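Local coordinates for hypothetical protein TA0175 (Thermoplasma acidophilum, PDB 1L6R) that catalyses the magnesium-dependent dephosphorylation of 2-phosphoglycolate to glycolate and phosphate, and more weakly releases phosphate from inorganic pyrophosphate, at residues Gly14-Arg19 with Glu215-Ile220; Pro64-Asn69 with Val158-Glu163; Arg103-Leu106 with Trp110-Ala113; Pro183-Pro188 with Lys202-Phe207. The protein carries 1 engineered substitution. One frame throughout, in Å; residues are numbered along the deposited sequence.

Contact 1: Gly14-Arg19 with Glu215-Ile220; sequences GNLTDR and EEIGQI. Engineered in segment 14-19: N15 (natural residue Thr). With CA (calcium ion), chain D.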
loop_
_atom_site.group_PDB
_atom_site.type_symbol
_atom_site.label_atom_id
_atom_site.label_comp_id
_atom_site.label_asym_id
_atom_site.label_seq_id
_atom_site.Cartn_x
_atom_site.Cartn_y
_atom_site.Cartn_z
ATOM N N GLY A 14 11.817 10.096 -11.279
ATOM C CA GLY A 14 11.754 8.919 -12.110
ATOM C C GLY A 14 11.305 9.121 -13.541
ATOM O O GLY A 14 11.749 8.386 -14.417
ATOM N N ASN A 15 10.487 10.139 -13.795
ATOM C CA ASN A 15 9.900 10.322 -15.123
ATOM C C ASN A 15 10.022 11.665 -15.810
ATOM O O ASN A 15 9.696 11.763 -16.989
ATOM C CB ASN A 15 8.412 9.990 -15.031
ATOM C CG ASN A 15 8.163 8.562 -14.623
ATOM O OD1 ASN A 15 8.175 7.649 -15.459
ATOM N ND2 ASN A 15 7.965 8.343 -13.326
ATOM N N LEU A 16 10.459 12.695 -15.099
ATOM C CA LEU A 16 10.542 14.015 -15.717
ATOM C C LEU A 16 11.955 14.480 -15.971
ATOM O O LEU A 16 12.161 15.624 -16.360
ATOM C CB LEU A 16 9.813 15.051 -14.845
ATOM C CG LEU A 16 8.329 14.779 -14.591
ATOM C CD1 LEU A 16 7.725 15.923 -13.786
ATOM C CD2 LEU A 16 7.596 14.642 -15.927
ATOM N N THR A 17 12.932 13.602 -15.775
ATOM C CA THR A 17 14.324 13.987 -15.957
ATOM C C THR A 17 15.072 13.158 -16.989
ATOM O O THR A 17 14.660 12.046 -17.331
ATOM C CB THR A 17 15.089 13.918 -14.615
ATOM O OG1 THR A 17 15.098 12.566 -14.125
ATOM C CG2 THR A 17 14.422 14.813 -13.577
ATOM N N ASP A 18 16.168 13.707 -17.501
ATOM C CA ASP A 18 16.952 12.969 -18.483
ATOM C C ASP A 18 18.073 12.206 -17.797
ATOM O O ASP A 18 18.101 12.114 -16.569
ATOM C CB ASP A 18 17.500 13.907 -19.576
ATOM C CG ASP A 18 18.493 14.937 -19.058
ATOM O OD1 ASP A 18 19.084 14.754 -17.970
ATOM O OD2 ASP A 18 18.701 15.939 -19.779
ATOM N N ARG A 19 18.987 11.655 -18.589
ATOM C CA ARG A 19 20.103 10.867 -18.067
ATOM C C ARG A 19 20.972 11.600 -17.057
ATOM O O ARG A 19 21.619 10.976 -16.217
ATOM C CB ARG A 19 21.001 10.404 -19.217
ATOM C CG ARG A 19 20.462 9.273 -20.065
ATOM C CD ARG A 19 21.253 9.163 -21.369
ATOM N NE ARG A 19 22.623 9.660 -21.234
ATOM C CZ ARG A 19 23.614 9.007 -20.633
ATOM N NH1 ARG A 19 23.406 7.814 -20.100
ATOM N NH2 ARG A 19 24.822 9.553 -20.560
ATOM N N GLU A 215 10.385 11.763 -22.337
ATOM C CA GLU A 215 9.666 11.656 -23.599
ATOM C C GLU A 215 8.454 10.743 -23.516
ATOM O O GLU A 215 7.624 10.723 -24.425
ATOM C CB GLU A 215 10.620 11.217 -24.717
ATOM C CG GLU A 215 11.661 12.290 -25.006
ATOM C CD GLU A 215 12.362 12.131 -26.336
ATOM O OE1 GLU A 215 13.243 12.968 -26.626
ATOM O OE2 GLU A 215 12.031 11.188 -27.087
ATOM N N GLU A 216 8.324 10.003 -22.419
ATOM C CA GLU A 216 7.163 9.135 -22.266
ATOM C C GLU A 216 5.925 9.949 -21.891
ATOM O O GLU A 216 4.800 9.525 -22.144
ATOM C CB GLU A 216 7.398 8.060 -21.183
ATOM C CG GLU A 216 7.439 8.562 -19.737
ATOM C CD GLU A 216 8.842 8.873 -19.271
ATOM O OE1 GLU A 216 9.624 9.435 -20.062
ATOM O OE2 GLU A 216 9.158 8.559 -18.095
ATOM N N ILE A 217 6.122 11.129 -21.309
ATOM C CA ILE A 217 4.982 11.927 -20.877
ATOM C C ILE A 217 4.043 12.281 -22.028
ATOM O O ILE A 217 2.830 12.055 -21.941
ATOM C CB ILE A 217 5.453 13.206 -20.143
ATOM C CG1 ILE A 217 6.357 12.819 -18.958
ATOM C CG2 ILE A 217 4.253 14.008 -19.681
ATOM C CD1 ILE A 217 5.719 11.865 -17.950
ATOM N N GLY A 218 4.614 12.801 -23.111
ATOM C CA GLY A 218 3.811 13.159 -24.263
ATOM C C GLY A 218 3.104 11.964 -24.875
ATOM O O GLY A 218 1.916 12.038 -25.201
ATOM N N GLN A 219 3.810 10.847 -25.035
ATOM C CA GLN A 219 3.164 9.679 -25.633
ATOM C C GLN A 219 2.065 9.114 -24.739
ATOM O O GLN A 219 1.029 8.668 -25.228
ATOM C CB GLN A 219 4.178 8.585 -25.953
ATOM C CG GLN A 219 3.540 7.455 -26.767
ATOM C CD GLN A 219 4.452 6.277 -26.981
ATOM O OE1 GLN A 219 5.086 5.793 -26.046
ATOM N NE2 GLN A 219 4.507 5.783 -28.214
ATOM N N ILE A 220 2.299 9.122 -23.429
ATOM C CA ILE A 220 1.313 8.632 -22.476
ATOM C C ILE A 220 0.060 9.501 -22.534
ATOM O O ILE A 220 -1.049 8.983 -22.623
ATOM C CB ILE A 220 1.886 8.632 -21.031
ATOM C CG1 ILE A 220 2.924 7.518 -20.889
ATOM C CG2 ILE A 220 0.769 8.464 -20.014
ATOM C CD1 ILE A 220 3.747 7.634 -19.614
HETATM CA CA CA D . 13.757 6.817 -14.375
HETATM O O HOH W 1 11.858 8.482 -17.733
HETATM O O HOH W 2 14.493 9.255 -14.266
HETATM O O HOH W 3 15.369 6.956 -12.425
HETATM O O HOH W 4 12.539 6.310 -16.434
HETATM O O HOH W 5 15.775 7.042 -15.902
HETATM O O HOH W 6 14.542 4.468 -14.523
#
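N15, I217 and E216 bury the most surface here, and all three are buried in the assembly. N15 is an engineered residue, threonine in the natural protein. Its CB lies 3.5 Å from E216 OE2, and its backbone O is 4.0 Å from I217 CG1. E216 reaches it by a folded route: CG sits between the backbone N and the carbonyl carbon (chi1 71°), and the chain bends again at chi2 (-93°). That path turns the carboxylate back toward its own backbone, where OE1 is hydrogen-bonded to G214 N. The 14-15 end belongs to the short helical turn after strand 7-11, the "squiggle" that in HAD phosphatases follows the strand bearing the nucleophile, here D11. The carbonyl O of G14 binds a calcium ion at 2.5 Å, and D177 and five waters complete its shell. A further water lies 2.7 Å from E216 OE2 and 3.3 Å from G14 O, the longer link being weak at best, so the carboxylate may reach the metal ligand through one water. The apolar half is simpler: L16 CD2 meets I217 CG1 at 3.7 Å, the two side chains crossing nearly at right angles, and both also pack on A27 of helix 25-36.

Contact 2: Pro64-Asn69 with Val158-Glu163; sequences PVFGEN and VNKLKE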
loop_
_atom_site.group_PDB
_atom_site.type_symbol
_atom_site.label_atom_id
_atom_site.label_comp_id
_atom_site.label_asym_id
_atom_site.label_seq_id
_atom_site.Cartn_x
_atom_site.Cartn_y
_atom_site.Cartn_z
ATOM N N PRO A 64 -1.691 20.073 -6.425
ATOM C CA PRO A 64 -0.781 20.092 -5.277
ATOM C C PRO A 64 0.496 19.348 -5.645
ATOM O O PRO A 64 0.503 18.530 -6.570
ATOM C CB PRO A 64 -1.564 19.331 -4.193
ATOM C CG PRO A 64 -3.006 19.457 -4.625
ATOM C CD PRO A 64 -2.909 19.303 -6.121
ATOM N N VAL A 65 1.583 19.645 -4.946
ATOM C CA VAL A 65 2.822 18.923 -5.186
ATOM C C VAL A 65 3.282 18.382 -3.841
ATOM O O VAL A 65 3.032 18.987 -2.783
ATOM C CB VAL A 65 3.931 19.802 -5.845
ATOM C CG1 VAL A 65 3.451 20.264 -7.212
ATOM C CG2 VAL A 65 4.312 20.982 -4.961
ATOM N N PHE A 66 3.906 17.211 -3.880
ATOM C CA PHE A 66 4.394 16.562 -2.674
ATOM C C PHE A 66 5.902 16.387 -2.662
ATOM O O PHE A 66 6.513 16.054 -3.676
ATOM C CB PHE A 66 3.793 15.156 -2.520
ATOM C CG PHE A 66 2.307 15.125 -2.353
ATOM C CD1 PHE A 66 1.462 15.262 -3.452
ATOM C CD2 PHE A 66 1.747 14.911 -1.092
ATOM C CE1 PHE A 66 0.074 15.181 -3.286
ATOM C CE2 PHE A 66 0.362 14.829 -0.923
ATOM C CZ PHE A 66 -0.467 14.963 -2.024
ATOM N N GLY A 67 6.491 16.606 -1.491
ATOM C CA GLY A 67 7.912 16.379 -1.309
ATOM C C GLY A 67 8.037 15.235 -0.311
ATOM O O GLY A 67 7.027 14.687 0.156
ATOM N N GLU A 68 9.270 14.856 0.005
ATOM C CA GLU A 68 9.539 13.806 0.979
ATOM C C GLU A 68 8.682 12.564 0.783
ATOM O O GLU A 68 8.147 11.991 1.736
ATOM C CB GLU A 68 9.390 14.363 2.404
ATOM C CG GLU A 68 10.326 15.542 2.640
ATOM C CD GLU A 68 10.330 16.039 4.073
ATOM O OE1 GLU A 68 10.593 15.225 4.978
ATOM O OE2 GLU A 68 10.102 17.249 4.298
ATOM N N ASN A 69 8.554 12.156 -0.481
ATOM C CA ASN A 69 7.843 10.938 -0.870
ATOM C C ASN A 69 6.377 10.860 -0.487
ATOM O O ASN A 69 5.810 9.768 -0.401
ATOM C CB ASN A 69 8.609 9.721 -0.332
ATOM C CG ASN A 69 10.009 9.642 -0.899
ATOM O OD1 ASN A 69 10.181 9.456 -2.104
ATOM N ND2 ASN A 69 11.015 9.810 -0.050
ATOM N N VAL A 158 -1.343 9.741 -3.272
ATOM C CA VAL A 158 -2.382 9.565 -4.289
ATOM C C VAL A 158 -3.753 9.450 -3.629
ATOM O O VAL A 158 -4.732 10.003 -4.127
ATOM C CB VAL A 158 -2.076 8.334 -5.186
ATOM C CG1 VAL A 158 -3.257 8.030 -6.096
ATOM C CG2 VAL A 158 -0.849 8.624 -6.044
ATOM N N ASN A 159 -3.834 8.743 -2.509
ATOM C CA ASN A 159 -5.119 8.651 -1.830
ATOM C C ASN A 159 -5.542 10.032 -1.344
ATOM O O ASN A 159 -6.727 10.361 -1.355
ATOM C CB ASN A 159 -5.049 7.678 -0.655
ATOM C CG ASN A 159 -5.226 6.246 -1.090
ATOM O OD1 ASN A 159 -6.112 5.939 -1.884
ATOM N ND2 ASN A 159 -4.393 5.362 -0.571
ATOM N N LYS A 160 -4.576 10.844 -0.922
ATOM C CA LYS A 160 -4.884 12.192 -0.453
ATOM C C LYS A 160 -5.431 13.034 -1.611
ATOM O O LYS A 160 -6.384 13.786 -1.438
ATOM C CB LYS A 160 -3.632 12.836 0.142
ATOM C CG LYS A 160 -3.851 14.243 0.651
ATOM C CD LYS A 160 -2.817 14.596 1.695
ATOM C CE LYS A 160 -3.021 13.771 2.963
ATOM N NZ LYS A 160 -4.355 14.032 3.574
ATOM N N LEU A 161 -4.830 12.911 -2.791
ATOM C CA LEU A 161 -5.313 13.648 -3.961
ATOM C C LEU A 161 -6.733 13.194 -4.318
ATOM O O LEU A 161 -7.595 14.013 -4.662
ATOM C CB LEU A 161 -4.372 13.418 -5.148
ATOM C CG LEU A 161 -3.000 14.100 -5.052
ATOM C CD1 LEU A 161 -2.070 13.513 -6.087
ATOM C CD2 LEU A 161 -3.153 15.604 -5.263
ATOM N N LYS A 162 -6.970 11.889 -4.232
ATOM C CA LYS A 162 -8.283 11.328 -4.536
ATOM C C LYS A 162 -9.327 11.984 -3.647
ATOM O O LYS A 162 -10.390 12.387 -4.123
ATOM C CB LYS A 162 -8.272 9.813 -4.320
ATOM C CG LYS A 162 -9.639 9.146 -4.456
ATOM C CD LYS A 162 -9.503 7.632 -4.465
ATOM C CE LYS A 162 -10.852 6.935 -4.413
ATOM N NZ LYS A 162 -11.437 7.032 -3.051
ATOM N N GLU A 163 -9.015 12.095 -2.359
ATOM C CA GLU A 163 -9.916 12.709 -1.387
ATOM C C GLU A 163 -10.118 14.196 -1.673
ATOM O O GLU A 163 -11.244 14.690 -1.684
ATOM C CB GLU A 163 -9.350 12.535 0.026
ATOM C CG GLU A 163 -10.147 13.238 1.115
ATOM C CD GLU A 163 -9.490 13.128 2.477
ATOM O OE1 GLU A 163 -9.309 11.992 2.963
ATOM O OE2 GLU A 163 -9.152 14.179 3.062
#
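F66 and L161 carry most of the 185 Å² buried here, and their contact is of aromatic edge to aliphatic branch. The Phe ring presents its rim to the helix: CE1 lies 3.7 Å from L161 CG and 3.8 Å from L161 CD2, and that methyl lies in the plane of the ring. The two side chains run alongside each other with opposite headings, so the leucine fork comes up beside CE1 and CZ and does not cover a face. Its first torsion of -72° sets CG beside the backbone N, which carries the fork nearer the strand than the initial direction of the side chain would suggest.

Purely aliphatic packing continues the line toward P64, whose ring carbon CD meets L161 CD2 at 3.8 Å. One leucine methyl is therefore shared by the proline and the Phe. P64 and F66 both point at the helix while V65, between them, turns away, as expected along an extended strand. The arrangement is sheet-to-helix packing in the Rossmann-like core of the HAD fold: strand 65-67 lies between strands 40-44 and 72-74, and helix 154-164, which begins at the probable substrate-binding K154, lies across that face.

The third kind of contact is with the stem of a charged chain. K160 CD approaches F66 CE2 at 4.1 Å, again near the ring plane. Beyond CD the lysine bends at chi3 and chi4, leading its ammonium group away from F66 to a cation-pi interaction with F83. F66 also touches S42, L44 and M73 of the flanking strands.

Contact 3: Arg103-Leu106 with Trp110-Ala113; sequences RSIL and WREA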
loop_
_atom_site.group_PDB
_atom_site.type_symbol
_atom_site.label_atom_id
_atom_site.label_comp_id
_atom_site.label_asym_id
_atom_site.label_seq_id
_atom_site.Cartn_x
_atom_site.Cartn_y
_atom_site.Cartn_z
ATOM N N ARG A 103 24.944 9.095 6.839
ATOM C CA ARG A 103 25.221 10.502 7.069
ATOM C C ARG A 103 24.171 11.438 6.491
ATOM O O ARG A 103 23.487 11.113 5.513
ATOM C CB ARG A 103 26.595 10.845 6.489
ATOM C CG ARG A 103 26.812 10.330 5.075
ATOM C CD ARG A 103 28.277 10.472 4.658
ATOM N NE ARG A 103 28.508 10.087 3.267
ATOM C CZ ARG A 103 28.542 8.833 2.826
ATOM N NH1 ARG A 103 28.362 7.818 3.662
ATOM N NH2 ARG A 103 28.758 8.593 1.540
ATOM N N SER A 104 24.070 12.606 7.109
ATOM C CA SER A 104 23.125 13.636 6.701
ATOM C C SER A 104 23.503 14.244 5.354
ATOM O O SER A 104 24.649 14.140 4.895
ATOM C CB SER A 104 23.089 14.739 7.765
ATOM O OG SER A 104 22.052 15.670 7.503
ATOM N N ILE A 105 22.521 14.872 4.713
ATOM C CA ILE A 105 22.744 15.534 3.444
ATOM C C ILE A 105 22.269 16.966 3.595
ATOM O O ILE A 105 21.430 17.272 4.457
ATOM C CB ILE A 105 22.011 14.828 2.283
ATOM C CG1 ILE A 105 20.497 14.808 2.522
ATOM C CG2 ILE A 105 22.536 13.416 2.153
ATOM C CD1 ILE A 105 19.703 14.132 1.397
ATOM N N LEU A 106 22.803 17.845 2.760
ATOM C CA LEU A 106 22.461 19.253 2.863
ATOM C C LEU A 106 20.970 19.553 2.843
ATOM O O LEU A 106 20.500 20.349 3.660
ATOM C CB LEU A 106 23.167 20.054 1.765
ATOM C CG LEU A 106 22.942 21.569 1.810
ATOM C CD1 LEU A 106 24.163 22.291 1.269
ATOM C CD2 LEU A 106 21.698 21.933 1.006
ATOM N N TRP A 110 15.952 21.495 5.005
ATOM C CA TRP A 110 14.625 21.882 4.556
ATOM C C TRP A 110 13.587 20.769 4.705
ATOM O O TRP A 110 12.456 20.919 4.252
ATOM C CB TRP A 110 14.678 22.340 3.097
ATOM C CG TRP A 110 15.593 23.503 2.882
ATOM C CD1 TRP A 110 15.593 24.688 3.565
ATOM C CD2 TRP A 110 16.659 23.595 1.923
ATOM N NE1 TRP A 110 16.593 25.504 3.097
ATOM C CE2 TRP A 110 17.264 24.861 2.090
ATOM C CE3 TRP A 110 17.159 22.733 0.938
ATOM C CZ2 TRP A 110 18.341 25.284 1.312
ATOM C CZ3 TRP A 110 18.232 23.154 0.159
ATOM C CH2 TRP A 110 18.810 24.421 0.353
ATOM N N ARG A 111 13.966 19.650 5.322
ATOM C CA ARG A 111 13.017 18.548 5.521
ATOM C C ARG A 111 12.236 18.743 6.798
ATOM O O ARG A 111 12.735 19.347 7.755
ATOM C CB ARG A 111 13.721 17.183 5.563
ATOM C CG ARG A 111 14.015 16.637 4.173
ATOM C CD ARG A 111 14.402 15.163 4.146
ATOM N NE ARG A 111 14.405 14.744 2.743
ATOM C CZ ARG A 111 15.375 15.016 1.876
ATOM N NH1 ARG A 111 16.472 15.674 2.253
ATOM N NH2 ARG A 111 15.196 14.730 0.591
ATOM N N GLU A 112 11.016 18.218 6.814
ATOM C CA GLU A 112 10.153 18.356 7.982
ATOM C C GLU A 112 9.422 17.087 8.357
ATOM O O GLU A 112 8.915 16.970 9.469
ATOM C CB GLU A 112 9.089 19.427 7.724
ATOM C CG GLU A 112 9.646 20.804 7.385
ATOM C CD GLU A 112 8.567 21.844 7.111
ATOM O OE1 GLU A 112 7.540 21.850 7.829
ATOM O OE2 GLU A 112 8.756 22.666 6.184
ATOM N N ALA A 113 9.385 16.121 7.446
ATOM C CA ALA A 113 8.599 14.911 7.663
ATOM C C ALA A 113 9.321 13.582 7.507
ATOM O O ALA A 113 8.691 12.522 7.580
ATOM C CB ALA A 113 7.408 14.948 6.704
#
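The flat groups of this contact are the W110 indole and the R111 guanidinium, and each is met by one aliphatic branch coming in obliquely, neither squarely over a face nor squarely at an edge. L106 CD2 touches the six-membered part of the indole, 3.8 Å from W110 CZ3 and 3.9 Å from W110 CH2. With CG anti to the backbone N (chi1 -177°), the leucine extends its fork across to the tryptophan. Both residues are exposed and both touch a crystal neighbour, so lattice packing may influence their poses. On the inner side, I105 CD1 lies 3.7 Å from R111 NH1, and I105 CG1 follows at 4.1 Å. The same NH1 is hydrogen-bonded to T107 OG1 and N108 OD1, while NH2 is bonded to G46 O. Three bonds thus fix the rotation of the guanidinium, with the isoleucine as an apolar neighbour. R111 is buried, extended from CG to NE, and its side chain ends about 5 Å from a bound calcium ion. G46 belongs to a magnesium site, so the loop between helix 87-96 and strand 115-117 carries an arginine into the metal-lined active-site region, consistent with the cap of a C2-type HAD phosphatase meeting its catalytic core.

Contact 4: Pro183-Pro188 with Lys202-Phe207; sequences PMFQLP and KAVSDF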
loop_
_atom_site.group_PDB
_atom_site.type_symbol
_atom_site.label_atom_id
_atom_site.label_comp_id
_atom_site.label_asym_id
_atom_site.label_seq_id
_atom_site.Cartn_x
_atom_site.Cartn_y
_atom_site.Cartn_z
ATOM N N PRO A 183 3.946 1.416 -4.617
ATOM C CA PRO A 183 2.815 1.723 -3.733
ATOM C C PRO A 183 1.653 2.393 -4.462
ATOM O O PRO A 183 0.489 2.115 -4.153
ATOM C CB PRO A 183 3.438 2.619 -2.670
ATOM C CG PRO A 183 4.803 2.018 -2.518
ATOM C CD PRO A 183 5.221 1.791 -3.977
ATOM N N MET A 184 1.937 3.272 -5.421
ATOM C CA MET A 184 0.824 3.879 -6.133
ATOM C C MET A 184 0.371 3.010 -7.308
ATOM O O MET A 184 -0.802 3.036 -7.671
ATOM C CB MET A 184 1.135 5.318 -6.578
ATOM C CG MET A 184 2.237 5.512 -7.589
ATOM S SD MET A 184 2.378 7.291 -7.922
ATOM C CE MET A 184 3.686 7.276 -9.137
ATOM N N PHE A 185 1.278 2.216 -7.881
ATOM C CA PHE A 185 0.885 1.347 -8.992
ATOM C C PHE A 185 0.008 0.180 -8.550
ATOM O O PHE A 185 -0.670 -0.441 -9.371
ATOM C CB PHE A 185 2.110 0.819 -9.756
ATOM C CG PHE A 185 2.587 1.750 -10.834
ATOM C CD1 PHE A 185 3.133 2.995 -10.513
ATOM C CD2 PHE A 185 2.437 1.413 -12.178
ATOM C CE1 PHE A 185 3.509 3.882 -11.507
ATOM C CE2 PHE A 185 2.812 2.295 -13.175
ATOM C CZ PHE A 185 3.347 3.533 -12.846
ATOM N N GLN A 186 0.009 -0.121 -7.260
ATOM C CA GLN A 186 -0.829 -1.207 -6.783
ATOM C C GLN A 186 -2.240 -0.727 -6.417
ATOM O O GLN A 186 -3.107 -1.541 -6.100
ATOM C CB GLN A 186 -0.139 -1.950 -5.629
ATOM C CG GLN A 186 0.147 -1.150 -4.379
ATOM C CD GLN A 186 -1.051 -1.045 -3.467
ATOM O OE1 GLN A 186 -1.707 -2.049 -3.175
ATOM N NE2 GLN A 186 -1.337 0.165 -2.995
ATOM N N LEU A 187 -2.475 0.586 -6.484
ATOM C CA LEU A 187 -3.808 1.136 -6.217
ATOM C C LEU A 187 -4.655 0.859 -7.469
ATOM O O LEU A 187 -4.112 0.567 -8.532
ATOM C CB LEU A 187 -3.737 2.651 -5.967
ATOM C CG LEU A 187 -3.033 3.106 -4.687
ATOM C CD1 LEU A 187 -2.926 4.626 -4.684
ATOM C CD2 LEU A 187 -3.809 2.628 -3.464
ATOM N N PRO A 188 -5.994 0.952 -7.361
ATOM C CA PRO A 188 -6.903 0.701 -8.495
ATOM C C PRO A 188 -6.944 1.821 -9.543
ATOM O O PRO A 188 -7.957 2.015 -10.213
ATOM C CB PRO A 188 -8.275 0.530 -7.824
ATOM C CG PRO A 188 -7.978 0.326 -6.368
ATOM C CD PRO A 188 -6.764 1.189 -6.130
ATOM N N LYS A 202 6.070 -2.427 -15.429
ATOM C CA LYS A 202 5.489 -2.595 -16.756
ATOM C C LYS A 202 4.343 -3.603 -16.734
ATOM O O LYS A 202 3.301 -3.397 -17.359
ATOM C CB LYS A 202 6.536 -3.103 -17.748
ATOM C CG LYS A 202 7.585 -2.079 -18.140
ATOM C CD LYS A 202 8.523 -2.643 -19.200
ATOM C CE LYS A 202 9.518 -1.599 -19.661
ATOM N NZ LYS A 202 10.396 -2.142 -20.741
ATOM N N ALA A 203 4.536 -4.696 -16.005
ATOM C CA ALA A 203 3.540 -5.760 -15.957
ATOM C C ALA A 203 2.170 -5.359 -15.425
ATOM O O ALA A 203 1.169 -6.014 -15.734
ATOM C CB ALA A 203 4.095 -6.951 -15.170
ATOM N N VAL A 204 2.102 -4.293 -14.634
ATOM C CA VAL A 204 0.806 -3.849 -14.118
ATOM C C VAL A 204 0.331 -2.554 -14.768
ATOM O O VAL A 204 -0.731 -2.033 -14.423
ATOM C CB VAL A 204 0.831 -3.648 -12.580
ATOM C CG1 VAL A 204 1.098 -4.989 -11.887
ATOM C CG2 VAL A 204 1.891 -2.620 -12.196
ATOM N N SER A 205 1.105 -2.047 -15.725
ATOM C CA SER A 205 0.753 -0.793 -16.391
ATOM C C SER A 205 -0.281 -0.966 -17.492
ATOM O O SER A 205 -0.319 -1.992 -18.173
ATOM C CB SER A 205 2.003 -0.134 -16.986
ATOM O OG SER A 205 2.860 0.355 -15.967
ATOM N N ASP A 206 -1.130 0.046 -17.652
ATOM C CA ASP A 206 -2.135 0.027 -18.709
ATOM C C ASP A 206 -1.486 0.414 -20.029
ATOM O O ASP A 206 -1.941 0.019 -21.097
ATOM C CB ASP A 206 -3.264 1.000 -18.381
ATOM C CG ASP A 206 -4.076 0.546 -17.200
ATOM O OD1 ASP A 206 -4.737 -0.509 -17.319
ATOM O OD2 ASP A 206 -4.056 1.224 -16.156
ATOM N N PHE A 207 -0.413 1.192 -19.956
ATOM C CA PHE A 207 0.296 1.615 -21.149
ATOM C C PHE A 207 1.786 1.715 -20.858
ATOM O O PHE A 207 2.200 2.391 -19.906
ATOM C CB PHE A 207 -0.221 2.974 -21.636
ATOM C CG PHE A 207 0.450 3.460 -22.891
ATOM C CD1 PHE A 207 0.179 2.861 -24.117
ATOM C CD2 PHE A 207 1.372 4.504 -22.844
ATOM C CE1 PHE A 207 0.817 3.296 -25.280
ATOM C CE2 PHE A 207 2.012 4.945 -23.995
ATOM C CZ PHE A 207 1.736 4.342 -25.217
#
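The first torsion of F185 (-86°) swings its ring toward V204 and S205, and chi2 (67°) turns the CD2-CE2 side of that ring to them. In V204, chi1 of -64° places CG2 between the backbone N and the carbonyl carbon, the branch that faces the Phe. The result is an edge contact: V204 CG2 lies 4.1 Å from F185 CD2, near the plane of the ring, and the two side chains cross at a slant.

S205 meets the same rim through oxygen. Its OG is 3.4 Å from F185 CE2, also near the ring plane, a position compatible with a weak C-H...O contact to the slightly positive ring edge. The strong partner of that hydroxyl is elsewhere: OG is hydrogen-bonded to I201 O one turn back in helix 199-204, which holds the oxygen beside the ring.

These segments belong to successive connections in the Rossmann-like sheet of the HAD fold. Helix 182-185 links strand 172-175 to the parallel strand 190-193, and helix 199-204 links the latter to strand 207-208, so each lies in a beta-alpha-beta crossover. The first follows the metal-binding D181, whose side chain is about 4 Å from that of F185.

Just after F185, Q186 folds back, its NE2 donating to P183 O at 2.9 Å. The bond is nearly straight and lies in both the carbonyl plane and the amide plane. Across the dimer interface, Q186 packs on D153 and V204 on G135 of the second subunit.

Contacts 1, 2 and 4 all belong to the Rossmann-like core, whereas contact 3 sits in a cap loop; its centre is 27 Å from that of contact 1 and 30 Å from that of contact 4. Contacts 1 and 2 are buried, but only contact 1 combines apolar packing with a carboxylate, water and metal; contact 2 is hydrocarbon throughout. Contacts 3 and 4 are partly buried, and contact 3 has the exposed residues. Neighbouring contacts join directly: V158 of contact 2 packs on M184 and L187 of contact 4, F207 of contact 4 packs on I220 of contact 1, and the E68 carboxylate of contact 2 probably accepts hydrogen bonds from the E112 and A113 amides of contact 3.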